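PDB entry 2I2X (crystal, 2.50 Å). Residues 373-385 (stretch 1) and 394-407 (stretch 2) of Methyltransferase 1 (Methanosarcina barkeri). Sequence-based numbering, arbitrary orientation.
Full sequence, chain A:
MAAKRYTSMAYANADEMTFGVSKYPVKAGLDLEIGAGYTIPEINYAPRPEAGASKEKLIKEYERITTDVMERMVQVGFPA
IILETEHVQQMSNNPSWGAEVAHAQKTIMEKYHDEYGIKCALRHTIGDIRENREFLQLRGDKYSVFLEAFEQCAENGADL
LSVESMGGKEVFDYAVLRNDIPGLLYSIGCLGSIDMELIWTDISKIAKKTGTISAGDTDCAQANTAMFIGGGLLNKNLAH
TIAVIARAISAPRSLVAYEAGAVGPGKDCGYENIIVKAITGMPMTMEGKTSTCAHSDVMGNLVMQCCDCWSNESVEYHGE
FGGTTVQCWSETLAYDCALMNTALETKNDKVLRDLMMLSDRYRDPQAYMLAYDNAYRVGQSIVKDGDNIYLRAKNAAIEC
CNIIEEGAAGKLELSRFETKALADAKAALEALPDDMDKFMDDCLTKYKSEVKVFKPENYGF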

# COMPACT_ATOMS: atom_id res chain seq x y z
N ASP A 373 27.19 8.67 6.79
CA ASP A 373 28.64 8.85 7.01
C ASP A 373 29.49 8.26 5.88
O ASP A 373 30.47 8.89 5.47
N ASN A 374 29.13 7.07 5.42
CA ASN A 374 29.80 6.43 4.29
C ASN A 374 29.51 7.14 2.96
O ASN A 374 30.39 7.29 2.10
N ALA A 375 28.26 7.56 2.78
CA ALA A 375 27.91 8.31 1.60
C ALA A 375 28.80 9.58 1.48
O ALA A 375 29.29 9.91 0.39
N TYR A 376 29.02 10.24 2.62
CA TYR A 376 29.82 11.46 2.68
C TYR A 376 31.26 11.15 2.25
O TYR A 376 31.87 11.88 1.48
N ARG A 377 31.78 10.04 2.77
CA ARG A 377 33.14 9.60 2.46
C ARG A 377 33.28 9.35 0.94
O ARG A 377 34.26 9.80 0.33
N VAL A 378 32.29 8.69 0.34
CA VAL A 378 32.29 8.47 -1.10
C VAL A 378 32.22 9.81 -1.79
O VAL A 378 32.93 10.04 -2.75
N GLY A 379 31.40 10.71 -1.26
CA GLY A 379 31.42 12.13 -1.64
C GLY A 379 32.83 12.74 -1.72
O GLY A 379 33.16 13.41 -2.72
N GLN A 380 33.65 12.52 -0.68
CA GLN A 380 35.00 13.12 -0.60
C GLN A 380 35.94 12.55 -1.68
O GLN A 380 36.83 13.26 -2.19
N SER A 381 35.71 11.29 -2.03
CA SER A 381 36.58 10.61 -2.96
C SER A 381 36.28 11.11 -4.36
O SER A 381 37.16 11.09 -5.24
N ILE A 382 35.06 11.58 -4.57
CA ILE A 382 34.69 12.17 -5.85
C ILE A 382 35.30 13.56 -6.05
O ILE A 382 35.88 13.83 -7.11
N VAL A 383 35.17 14.44 -5.06
CA VAL A 383 35.50 15.84 -5.29
C VAL A 383 37.02 16.01 -5.39
O VAL A 383 37.50 16.94 -6.06
N LYS A 384 37.77 15.10 -4.76
CA LYS A 384 39.23 15.18 -4.81
C LYS A 384 39.80 15.08 -6.24
O LYS A 384 40.95 15.43 -6.45
N ASP A 385 38.97 14.66 -7.21
CA ASP A 385 39.31 14.67 -8.65
C ASP A 385 38.12 15.17 -9.49
O ASP A 385 37.91 14.75 -10.63
N LYS A 394 36.03 6.41 -10.85
CA LYS A 394 36.87 5.31 -10.40
C LYS A 394 37.15 5.44 -8.89
O LYS A 394 37.11 4.43 -8.18
N ASN A 395 37.41 6.67 -8.41
CA ASN A 395 37.69 6.89 -6.99
C ASN A 395 36.50 6.37 -6.14
O ASN A 395 36.69 5.69 -5.13
N ALA A 396 35.29 6.66 -6.59
CA ALA A 396 34.09 6.34 -5.85
C ALA A 396 33.96 4.84 -5.76
O ALA A 396 33.71 4.28 -4.69
N ALA A 397 34.15 4.17 -6.89
CA ALA A 397 34.09 2.72 -6.97
C ALA A 397 35.09 2.06 -6.03
O ALA A 397 34.77 1.07 -5.36
N ILE A 398 36.32 2.60 -5.97
CA ILE A 398 37.37 2.00 -5.13
C ILE A 398 37.15 2.32 -3.67
O ILE A 398 37.40 1.49 -2.79
N GLU A 399 36.69 3.55 -3.41
CA GLU A 399 36.35 3.97 -2.06
C GLU A 399 35.20 3.12 -1.52
O GLU A 399 35.17 2.75 -0.34
N CYS A 400 34.26 2.80 -2.40
CA CYS A 400 33.16 1.94 -2.05
C CYS A 400 33.69 0.58 -1.57
O CYS A 400 33.28 0.09 -0.50
N CYS A 401 34.56 -0.03 -2.37
CA CYS A 401 35.23 -1.30 -2.02
C CYS A 401 35.91 -1.22 -0.66
O CYS A 401 35.76 -2.15 0.17
N ASN A 402 36.64 -0.12 -0.42
CA ASN A 402 37.27 0.10 0.88
C ASN A 402 36.26 0.13 2.01
O ASN A 402 36.46 -0.52 3.05
N ILE A 403 35.17 0.85 1.78
CA ILE A 403 34.12 1.00 2.76
C ILE A 403 33.49 -0.33 3.13
O ILE A 403 33.41 -0.65 4.32
N ILE A 404 33.09 -1.12 2.12
CA ILE A 404 32.47 -2.44 2.37
C ILE A 404 33.46 -3.36 3.10
O ILE A 404 33.09 -4.10 4.00
N GLU A 405 34.73 -3.29 2.71
CA GLU A 405 35.77 -4.10 3.35
C GLU A 405 35.92 -3.78 4.82
O GLU A 405 36.05 -4.70 5.64
N GLU A 406 35.91 -2.49 5.16
CA GLU A 406 36.03 -2.10 6.56
C GLU A 406 34.79 -2.60 7.29
O GLU A 406 34.89 -3.16 8.38
N GLY A 407 33.64 -2.43 6.65
CA GLY A 407 32.38 -2.95 7.16
C GLY A 407 32.52 -4.42 7.42
O GLY A 407 32.24 -4.88 8.52

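The most striking feature of this contact is a single arginine that binds two glutamates of the facing helix at once. Arg377 points toward the second stretch with an almost fully extended side chain (chi1 to chi3 all t), and its guanidinium enters a pocket formed by Glu399, Asn402, Ile403 and Glu406. Along the edge of the group, NE donates to Glu399 OE2 at 2.7 Å in a nearly straight hydrogen bond. NH1 and NH2 donate to Glu406 OE1 and OE2, respectively, each at 2.7 Å, so that the carboxylate of Glu406 is held in a two-pronged salt bridge. All three contacts lie close to the guanidinium plane, leaving its faces free for packing; Ile403 covers one of them, with CG1 3.5 Å from Arg377 NE. Glu399 reaches the arginine with chi1 t and chi2 p, whereas Glu406 does so with chi1 m and chi2 t.

The two helices run in roughly opposite directions, at 145°, with a closest axial approach of 8.0 Å. Their backbones come close at Val378 and Ala396, whose CA atoms are 5.5 Å apart. Here Ala396 CB lies 3.9 Å from Val378 CG1 and 3.8 Å from Ile382 CG1, its single methyl touching both of these side chains. Val378 adopts the t rotamer, and its other methyl, CG2, meets Ile403 CD1 at 3.6 Å. Ile403 (chi1 m, chi2 t) therefore serves both the apolar layer and the arginine pocket, and its CG2 also packs 3.6 Å from Asn374 CG.

Ser381 points toward the second helix in the p rotamer, and its OG donates to Val378 O at 2.8 Å while still lying against the facing helix. With that bond made within its own helix, OG rests against the neighbouring backbone and side chain, 3.5 Å from Ala396 CA and 3.6 Å from Glu399 CB.

Asn395 (chi1 m) ties the end of the contact together. Its ND2 donates both to Ser381 O at 3.2 Å and to Asp385 OD1 at 2.8 Å, joining the second helix to a main-chain carbonyl and to a side chain in the loop. Beside it, Lys384 (chi1 p) starts sideways, yet its end comes nearer, placing NZ 4.3 Å from Glu399 OE1, too far for a direct salt bridge. Water 1 spans the gap: it accepts from Lys384 NZ at 2.7 Å and donates to Glu399 OE1 at 2.9 Å. Glu399 thus uses one carboxylate oxygen for Arg377 and the other for this water.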

# COMPACT_ATOMS: atom_id res chain seq x y z
CB ASP A 373 29.12 8.32 8.37
CG ASP A 373 28.82 6.87 8.55
OD1 ASP A 373 27.77 6.45 8.00
OD2 ASP A 373 29.60 6.14 9.22
CB ASN A 374 29.46 4.95 4.23
CG ASN A 374 30.01 4.19 5.42
OD1 ASN A 374 31.12 4.48 5.85
ND2 ASN A 374 29.23 3.22 5.97
CB ALA A 375 26.44 8.67 1.62
CB TYR A 376 29.80 12.05 4.11
CG TYR A 376 30.54 13.35 4.24
CD1 TYR A 376 31.91 13.39 4.57
CD2 TYR A 376 29.87 14.56 4.02
CE1 TYR A 376 32.61 14.63 4.66
CE2 TYR A 376 30.53 15.79 4.12
CZ TYR A 376 31.89 15.84 4.42
OH TYR A 376 32.49 17.09 4.50
CB ARG A 377 33.48 8.36 3.29
CG ARG A 377 34.82 7.75 3.04
CD ARG A 377 35.07 6.52 3.92
NE ARG A 377 36.19 5.70 3.46
CZ ARG A 377 36.66 4.61 4.09
NH1 ARG A 377 36.11 4.19 5.23
NH2 ARG A 377 37.67 3.92 3.57
CB VAL A 378 31.16 7.56 -1.56
CG1 VAL A 378 31.04 7.56 -3.10
CG2 VAL A 378 31.38 6.14 -1.03
CB GLN A 380 35.66 12.90 0.78
CG GLN A 380 35.12 13.76 1.90
CD GLN A 380 35.56 13.28 3.28
OE1 GLN A 380 35.46 12.09 3.61
NE2 GLN A 380 36.02 14.21 4.11
CB SER A 381 36.41 9.09 -2.85
OG SER A 381 35.26 8.66 -3.54
CB ILE A 382 33.15 12.23 -6.00
CG1 ILE A 382 32.59 10.78 -6.03
CG2 ILE A 382 32.73 13.10 -7.24
CD1 ILE A 382 31.12 10.69 -5.78
CB VAL A 383 34.88 16.80 -4.22
CG1 VAL A 383 33.37 16.70 -4.24
CG2 VAL A 383 35.43 16.52 -2.82
CB LYS A 384 39.92 14.21 -3.81
CG LYS A 384 39.88 12.73 -4.19
CD LYS A 384 40.58 11.84 -3.18
CE LYS A 384 40.94 10.53 -3.85
NZ LYS A 384 40.60 9.29 -3.09
CB ASP A 385 39.83 13.30 -9.14
CG ASP A 385 41.27 13.00 -8.65
OD1 ASP A 385 41.46 12.04 -7.88
OD2 ASP A 385 42.23 13.73 -9.03
CB LYS A 394 38.15 5.23 -11.21
CG LYS A 394 39.06 4.05 -10.89
CD LYS A 394 39.99 3.74 -12.09
CE LYS A 394 41.22 4.72 -12.21
NZ LYS A 394 42.11 4.74 -10.99
CB ASN A 395 37.95 8.37 -6.69
CG ASN A 395 39.27 8.92 -7.31
OD1 ASN A 395 40.12 8.16 -7.79
ND2 ASN A 395 39.43 10.23 -7.29
CB ALA A 396 32.85 6.98 -6.50
CB ALA A 397 34.34 2.29 -8.43
CB ILE A 398 38.81 2.42 -5.59
CG1 ILE A 398 39.16 1.72 -6.92
CG2 ILE A 398 39.86 2.08 -4.51
CD1 ILE A 398 40.39 2.33 -7.65
CB GLU A 399 35.95 5.44 -2.05
CG GLU A 399 35.90 6.04 -0.65
CD GLU A 399 37.28 6.32 -0.07
OE1 GLU A 399 38.26 6.49 -0.84
OE2 GLU A 399 37.37 6.38 1.18
CB CYS A 400 32.19 1.78 -3.24
SG CYS A 400 30.88 0.52 -3.02
CB CYS A 401 36.24 -1.74 -3.08
SG CYS A 401 35.50 -2.17 -4.69
CB ASN A 402 38.08 1.40 0.89
CG ASN A 402 39.29 1.34 -0.04
OD1 ASN A 402 39.82 0.25 -0.35
ND2 ASN A 402 39.74 2.51 -0.50
CB ILE A 403 33.07 2.04 2.34
CG1 ILE A 403 33.69 3.44 2.45
CG2 ILE A 403 31.81 1.91 3.24
CD1 ILE A 403 33.01 4.48 1.67
CB ILE A 404 31.96 -3.13 1.06
CG1 ILE A 404 30.96 -2.26 0.29
CG2 ILE A 404 31.41 -4.54 1.34
CD1 ILE A 404 29.80 -1.72 1.13
CB GLU A 405 37.14 -3.92 2.64
CG GLU A 405 37.39 -4.93 1.57
CD GLU A 405 38.54 -4.57 0.59
OE1 GLU A 405 38.56 -5.18 -0.51
OE2 GLU A 405 39.43 -3.74 0.87
CB GLU A 406 36.21 -0.59 6.74
CG GLU A 406 37.56 -0.08 6.25
CD GLU A 406 37.60 1.45 6.10
OE1 GLU A 406 36.85 2.16 6.84
OE2 GLU A 406 38.39 1.92 5.25
O HOH W 1 39.58 6.80 -3.39